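Local coordinates for protein oxidoreductase YdhF (Escherichia coli, PDB 1OG6) that probably acts as an oxidoreductase of the aldo-keto reductase family and binds NADPH in an alpha/beta barrel, at residues T47-A52 with A62-A67; W22-W27 with R32-F37. One frame throughout, in Å; residues are numbered along the deposited sequence.

In the fold
The chain enters the alpha/beta barrel with strand 13-20 and then makes the two contacts in series, neither nested nor crossed. Interaction 2 comes first. It folds the segment 22-27, just after that strand, onto helix 31-42, closing a loop of four residues. Strand 48-50 follows, parallel to strand 13-20. Interaction 1 then packs it against helix 60-69 across nine residues that include Tyr-55, the proton donor by similarity. The two centres lie about 9 Å apart. Leu-34 joins helix 31-42 to helix 60-69 through Phe-64 and Ala-67, and Met-25 of 22-27 touches Ala-63. Both contacts have residues on the bound NADP.

Interaction 1 (T47-A52 with A62-A67); sequences TTVDHA and AAFGEA. With NAP (NADP nicotinamide-adenine-dinucleotide phosphate), chain F.
Phe-64 of helix 60-69 meets His-51, just after strand 48-50, and this pair is the close part of the contact. NE2 of His-51 sits over one face of the phenyl ring, 3.3 Å above its plane and offset toward the rim. The shortest distance, from His-51 NE2 to Phe-64 CD2, is 3.4 Å. The ring centres are 4.6 Å apart and the planes are inclined at 54°, so the pair is oblique. With CG anti to the backbone N (chi1 -175°), Phe-64 carries its ring on toward His-51. Tyr-21 meets both rings, and Leu-34 and Ile-38 of helix 31-42 also touch Phe-64.

The packing is looser further back along the strand. There CG2 of Val-49 comes no nearer than 4.2 Å to Phe-64 CZ, an apolar touch at the end of the ring. On the helix, Glu-66 is exposed to solvent and Ala-62 partly so.

This is strand-to-helix packing in the second beta-alpha unit of the barrel. Val-49 and, just past the strand, His-51 point to the helix, while Asp-50 points to the cofactor. Asp-50 OD2 accepts a hydrogen bond from O2D of the nicotinamide ribose of NAP at 2.9 Å, and it also forms a salt bridge with Lys-83. The helix contact is mainly aromatic and apolar, but the polar NE2 of His-51 faces the phenyl ring, and no hydrogen bond crosses. Within 47-52 the polar grip on NADP comes from Asp-50, not from the residues that pack on the helix.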
# COMPACT_ATOMS: atom_id res chain seq x y z
N THR C 47 26.30 9.30 -21.14
CA THR C 47 26.37 10.74 -21.00
C THR C 47 25.78 11.26 -19.71
O THR C 47 26.09 12.37 -19.28
CB THR C 47 25.67 11.42 -22.18
OG1 THR C 47 24.32 10.97 -22.24
CG2 THR C 47 26.38 11.08 -23.49
N THR C 48 24.92 10.46 -19.08
CA THR C 48 24.28 10.87 -17.84
C THR C 48 25.20 10.55 -16.68
O THR C 48 25.65 9.42 -16.55
CB THR C 48 22.97 10.12 -17.61
OG1 THR C 48 22.23 10.11 -18.83
CG2 THR C 48 22.14 10.80 -16.54
N VAL C 49 25.50 11.54 -15.85
CA VAL C 49 26.35 11.31 -14.69
C VAL C 49 25.55 11.57 -13.42
O VAL C 49 24.81 12.55 -13.33
CB VAL C 49 27.62 12.19 -14.71
CG1 VAL C 49 28.40 11.95 -15.99
CG2 VAL C 49 27.24 13.65 -14.54
N ASP C 50 25.70 10.67 -12.46
CA ASP C 50 25.00 10.75 -11.19
C ASP C 50 25.86 11.37 -10.10
O ASP C 50 27.03 11.03 -9.96
CB ASP C 50 24.56 9.35 -10.77
CG ASP C 50 23.61 9.37 -9.61
OD1 ASP C 50 22.49 9.89 -9.78
OD2 ASP C 50 23.98 8.85 -8.53
N HIS C 51 25.26 12.27 -9.32
CA HIS C 51 25.94 12.96 -8.23
C HIS C 51 24.98 13.20 -7.09
O HIS C 51 23.80 12.90 -7.21
CB HIS C 51 26.47 14.30 -8.70
CG HIS C 51 27.80 14.23 -9.36
ND1 HIS C 51 28.95 13.90 -8.67
CD2 HIS C 51 28.16 14.41 -10.65
CE1 HIS C 51 29.96 13.89 -9.51
NE2 HIS C 51 29.52 14.20 -10.71
N ALA C 52 25.48 13.75 -6.00
CA ALA C 52 24.63 14.05 -4.86
C ALA C 52 25.22 15.03 -3.85
O ALA C 52 26.43 15.26 -3.78
CB ALA C 52 24.21 12.77 -4.16
N ALA C 62 32.44 18.97 -6.00
CA ALA C 62 33.53 19.92 -6.14
C ALA C 62 34.70 19.32 -6.93
O ALA C 62 35.21 19.94 -7.86
CB ALA C 62 34.00 20.35 -4.76
N ALA C 63 35.10 18.12 -6.55
CA ALA C 63 36.20 17.44 -7.22
C ALA C 63 35.93 17.31 -8.71
O ALA C 63 36.84 17.49 -9.52
CB ALA C 63 36.41 16.08 -6.61
N PHE C 64 34.68 17.00 -9.06
CA PHE C 64 34.24 16.82 -10.45
C PHE C 64 34.17 18.14 -11.21
O PHE C 64 34.39 18.19 -12.43
CB PHE C 64 32.87 16.15 -10.46
CG PHE C 64 32.34 15.80 -11.83
CD1 PHE C 64 32.82 14.69 -12.52
CD2 PHE C 64 31.30 16.53 -12.40
CE1 PHE C 64 32.27 14.31 -13.74
CE2 PHE C 64 30.74 16.16 -13.62
CZ PHE C 64 31.22 15.05 -14.29
N GLY C 65 33.86 19.22 -10.49
CA GLY C 65 33.78 20.53 -11.11
C GLY C 65 35.13 21.05 -11.55
O GLY C 65 35.20 21.97 -12.35
N GLU C 66 36.20 20.46 -11.02
CA GLU C 66 37.55 20.88 -11.39
C GLU C 66 37.88 20.31 -12.75
O GLU C 66 38.70 20.87 -13.49
CB GLU C 66 38.56 20.37 -10.36
CG GLU C 66 38.29 20.82 -8.93
CD GLU C 66 38.36 22.33 -8.75
OE1 GLU C 66 39.42 22.93 -9.06
OE2 GLU C 66 37.36 22.93 -8.28
N ALA C 67 37.24 19.19 -13.07
CA ALA C 67 37.43 18.50 -14.34
C ALA C 67 36.75 19.27 -15.46
O ALA C 67 37.32 19.46 -16.54
CB ALA C 67 36.87 17.10 -14.26
PA NAP F . 27.39 -0.98 -7.70
O1A NAP F . 26.89 -2.08 -6.97
O2A NAP F . 27.17 -0.71 -9.17
O5B NAP F . 28.98 -0.89 -7.52
C5B NAP F . 29.73 -2.12 -7.68
C4B NAP F . 31.01 -1.91 -6.81
O4B NAP F . 31.72 -3.19 -6.98
C3B NAP F . 32.01 -0.85 -7.34
O3B NAP F . 32.47 -0.15 -6.19
C2B NAP F . 33.15 -1.61 -8.00
O2B NAP F . 34.44 -1.12 -7.66
C1B NAP F . 33.00 -3.09 -7.53
N9A NAP F . 33.14 -3.99 -8.67
C8A NAP F . 32.64 -3.93 -9.95
N7A NAP F . 32.99 -4.95 -10.72
C5A NAP F . 33.76 -5.73 -9.87
C6A NAP F . 34.41 -6.96 -10.10
N6A NAP F . 34.43 -7.66 -11.25
N1A NAP F . 35.13 -7.52 -9.03
N3A NAP F . 34.56 -5.67 -7.52
C4A NAP F . 33.85 -5.14 -8.59
O3 NAP F . 26.88 0.35 -6.99
PN NAP F . 27.54 1.30 -5.91
O1N NAP F . 27.07 1.35 -4.52
O2N NAP F . 28.30 2.41 -6.57
O5D NAP F . 26.18 2.17 -6.08
C5D NAP F . 25.55 2.48 -7.38
C4D NAP F . 25.48 3.98 -7.63
O4D NAP F . 24.23 4.58 -7.21
C3D NAP F . 26.62 4.88 -7.03
O3D NAP F . 27.67 5.13 -7.98
O2D NAP F . 26.14 7.30 -7.37
C1D NAP F . 24.47 5.83 -6.49
N1N NAP F . 23.86 5.72 -5.11
C2N NAP F . 22.59 6.28 -4.82
C3N NAP F . 22.09 6.18 -3.52
C7N NAP F . 20.72 6.79 -3.20
O7N NAP F . 20.33 6.68 -2.07
N7N NAP F . 20.01 7.39 -4.12
C4N NAP F . 22.85 5.51 -2.46
C5N NAP F . 24.12 4.95 -2.79
C6N NAP F . 24.65 5.05 -4.12
P2B NAP F . 35.69 -1.04 -8.69
O1X NAP F . 35.84 -0.13 -9.90
O2X NAP F . 36.90 -1.59 -7.99
O3X NAP F . 35.81 0.30 -8.00

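Interaction 2 (W22-W27 with R32-F37); sequences WRLMDW and RQLVSF. With NAP (NADP nicotinamide-adenine-dinucleotide phosphate), chain F.
Trp-27 and Phe-37 are brought together by different first torsions: Phe-37 has CG anti to its backbone N (chi1 176°), whereas Trp-27 has CG anti to the carbonyl carbon. These torsions point both rings into the interface between the short, weakly bonded helix 24-27, after strand 13-20, and helix 31-42 of this alpha/beta (TIM) barrel. The rings are oblique, with planes at 71° and the six-membered ring of Trp-27 centred 5.8 Å from the ring of Phe-37. Their closest atoms are Trp-27 CZ3 and Phe-37 CE2, 3.9 Å apart. Next to them the methyls Leu-24 CD1 and Leu-34 CD1 touch loosely at 4.4 Å. No hydrogen bond crosses. Ile-266 and Val-269 of helix 266-274 also pack on Phe-37.

Trp-22 and Arg-23, at the start of the segment, meet NADP. The nicotinamide points its C5N-C6N edge at one face of the Trp-22 indole, with NAP C6N 3.4 Å above the plane near the rim. Tyr-55 meets this indole too. Arg-23 NH1 donates a bent hydrogen bond (2.9 Å, 140°) to NAP O1N. Two further close approaches are Arg-23 NE to NAP O2N, 2.9 Å, and Arg-23 NH2 to NAP O3B, 2.8 Å.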
# COMPACT_ATOMS: atom_id res chain seq x y z
N TRP C 22 29.96 8.29 -6.88
CA TRP C 22 29.84 8.24 -5.42
C TRP C 22 31.19 7.91 -4.79
O TRP C 22 31.58 8.51 -3.79
CB TRP C 22 28.78 7.21 -5.01
CG TRP C 22 28.62 7.04 -3.51
CD1 TRP C 22 28.77 8.00 -2.55
CD2 TRP C 22 28.23 5.84 -2.82
NE1 TRP C 22 28.50 7.48 -1.31
CE2 TRP C 22 28.17 6.15 -1.44
CE3 TRP C 22 27.93 4.53 -3.23
CZ2 TRP C 22 27.81 5.21 -0.47
CZ3 TRP C 22 27.57 3.59 -2.26
CH2 TRP C 22 27.52 3.93 -0.90
N ARG C 23 31.90 6.95 -5.37
CA ARG C 23 33.19 6.57 -4.84
C ARG C 23 34.31 7.41 -5.44
O ARG C 23 35.48 7.14 -5.20
CB ARG C 23 33.47 5.09 -5.10
CG ARG C 23 32.53 4.14 -4.40
CD ARG C 23 31.31 3.82 -5.26
NE ARG C 23 30.36 2.96 -4.55
CZ ARG C 23 30.69 1.82 -3.93
NH1 ARG C 23 29.75 1.10 -3.32
NH2 ARG C 23 31.94 1.39 -3.92
N LEU C 24 33.94 8.43 -6.20
CA LEU C 24 34.91 9.30 -6.85
C LEU C 24 36.14 9.59 -6.00
O LEU C 24 37.26 9.50 -6.47
CB LEU C 24 34.27 10.62 -7.27
CG LEU C 24 35.22 11.64 -7.91
CD1 LEU C 24 35.98 11.01 -9.06
CD2 LEU C 24 34.42 12.84 -8.38
N MET C 25 35.92 9.94 -4.74
CA MET C 25 37.03 10.24 -3.86
C MET C 25 37.98 9.06 -3.74
O MET C 25 39.20 9.24 -3.69
CB MET C 25 36.51 10.64 -2.47
CG MET C 25 35.83 12.01 -2.44
SD MET C 25 36.86 13.35 -3.10
CE MET C 25 35.94 13.79 -4.51
N ASP C 26 37.42 7.86 -3.71
CA ASP C 26 38.19 6.62 -3.58
C ASP C 26 39.01 6.25 -4.81
O ASP C 26 40.02 5.56 -4.69
CB ASP C 26 37.25 5.47 -3.24
CG ASP C 26 36.56 5.67 -1.91
OD1 ASP C 26 35.50 5.06 -1.69
OD2 ASP C 26 37.09 6.43 -1.07
N TRP C 27 38.58 6.70 -5.98
CA TRP C 27 39.31 6.37 -7.19
C TRP C 27 40.62 7.16 -7.25
O TRP C 27 41.50 6.83 -8.04
CB TRP C 27 38.47 6.67 -8.43
CG TRP C 27 37.09 6.09 -8.40
CD1 TRP C 27 36.66 5.05 -7.62
CD2 TRP C 27 35.96 6.51 -9.17
NE1 TRP C 27 35.32 4.80 -7.85
CE2 TRP C 27 34.87 5.69 -8.80
CE3 TRP C 27 35.76 7.50 -10.13
CZ2 TRP C 27 33.60 5.83 -9.36
CZ3 TRP C 27 34.49 7.65 -10.69
CH2 TRP C 27 33.43 6.81 -10.30
N ARG C 32 43.10 16.00 -14.10
CA ARG C 32 43.74 15.64 -15.36
C ARG C 32 43.27 14.25 -15.76
O ARG C 32 42.77 14.05 -16.87
CB ARG C 32 45.27 15.67 -15.18
CG ARG C 32 46.08 15.45 -16.45
CD ARG C 32 46.30 13.98 -16.74
NE ARG C 32 46.94 13.79 -18.04
NH1 ARG C 32 45.25 14.85 -19.20
NH2 ARG C 32 47.06 13.99 -20.33
N GLN C 33 43.43 13.30 -14.83
CA GLN C 33 43.02 11.91 -15.03
C GLN C 33 41.51 11.79 -15.22
O GLN C 33 41.03 11.17 -16.18
CB GLN C 33 43.41 11.05 -13.83
CG GLN C 33 44.88 10.93 -13.55
CD GLN C 33 45.16 9.93 -12.45
OE1 GLN C 33 44.79 8.76 -12.55
NE2 GLN C 33 45.81 10.39 -11.38
N LEU C 34 40.76 12.36 -14.29
CA LEU C 34 39.31 12.33 -14.34
C LEU C 34 38.80 12.72 -15.71
O LEU C 34 38.13 11.92 -16.37
CB LEU C 34 38.71 13.26 -13.29
CG LEU C 34 37.19 13.48 -13.39
CD1 LEU C 34 36.47 12.15 -13.30
CD2 LEU C 34 36.74 14.41 -12.29
N VAL C 35 39.11 13.93 -16.16
CA VAL C 35 38.66 14.40 -17.46
C VAL C 35 38.89 13.39 -18.57
O VAL C 35 38.17 13.37 -19.57
CB VAL C 35 39.34 15.73 -17.86
CG1 VAL C 35 38.99 16.09 -19.29
CG2 VAL C 35 38.90 16.83 -16.93
N SER C 36 39.89 12.53 -18.40
CA SER C 36 40.20 11.52 -19.39
C SER C 36 39.13 10.43 -19.32
O SER C 36 38.59 10.00 -20.33
CB SER C 36 41.59 10.93 -19.11
OG SER C 36 42.13 10.35 -20.27
N PHE C 37 38.85 10.01 -18.09
CA PHE C 37 37.84 8.99 -17.79
C PHE C 37 36.47 9.49 -18.25
O PHE C 37 35.72 8.77 -18.90
CB PHE C 37 37.81 8.73 -16.27
CG PHE C 37 36.74 7.77 -15.83
CD1 PHE C 37 36.78 6.43 -16.19
CD2 PHE C 37 35.69 8.21 -15.02
CE1 PHE C 37 35.80 5.54 -15.75
CE2 PHE C 37 34.71 7.33 -14.57
CZ PHE C 37 34.77 5.99 -14.94
PA NAP F . 27.39 -0.98 -7.70
O1A NAP F . 26.89 -2.08 -6.97
O2A NAP F . 27.17 -0.71 -9.17
O5B NAP F . 28.98 -0.89 -7.52
C5B NAP F . 29.73 -2.12 -7.68
C4B NAP F . 31.01 -1.91 -6.81
O4B NAP F . 31.72 -3.19 -6.98
C3B NAP F . 32.01 -0.85 -7.34
O3B NAP F . 32.47 -0.15 -6.19
C2B NAP F . 33.15 -1.61 -8.00
O2B NAP F . 34.44 -1.12 -7.66
C1B NAP F . 33.00 -3.09 -7.53
N9A NAP F . 33.14 -3.99 -8.67
C8A NAP F . 32.64 -3.93 -9.95
N7A NAP F . 32.99 -4.95 -10.72
C5A NAP F . 33.76 -5.73 -9.87
C6A NAP F . 34.41 -6.96 -10.10
N6A NAP F . 34.43 -7.66 -11.25
N1A NAP F . 35.13 -7.52 -9.03
N3A NAP F . 34.56 -5.67 -7.52
C4A NAP F . 33.85 -5.14 -8.59
O3 NAP F . 26.88 0.35 -6.99
PN NAP F . 27.54 1.30 -5.91
O1N NAP F . 27.07 1.35 -4.52
O2N NAP F . 28.30 2.41 -6.57
O5D NAP F . 26.18 2.17 -6.08
C5D NAP F . 25.55 2.48 -7.38
C4D NAP F . 25.48 3.98 -7.63
O4D NAP F . 24.23 4.58 -7.21
C3D NAP F . 26.62 4.88 -7.03
O3D NAP F . 27.67 5.13 -7.98
O2D NAP F . 26.14 7.30 -7.37
C1D NAP F . 24.47 5.83 -6.49
N1N NAP F . 23.86 5.72 -5.11
C2N NAP F . 22.59 6.28 -4.82
C3N NAP F . 22.09 6.18 -3.52
C7N NAP F . 20.72 6.79 -3.20
O7N NAP F . 20.33 6.68 -2.07
N7N NAP F . 20.01 7.39 -4.12
C4N NAP F . 22.85 5.51 -2.46
C5N NAP F . 24.12 4.95 -2.79
C6N NAP F . 24.65 5.05 -4.12
P2B NAP F . 35.69 -1.04 -8.69
O1X NAP F . 35.84 -0.13 -9.90
O2X NAP F . 36.90 -1.59 -7.99
O3X NAP F . 35.81 0.30 -8.00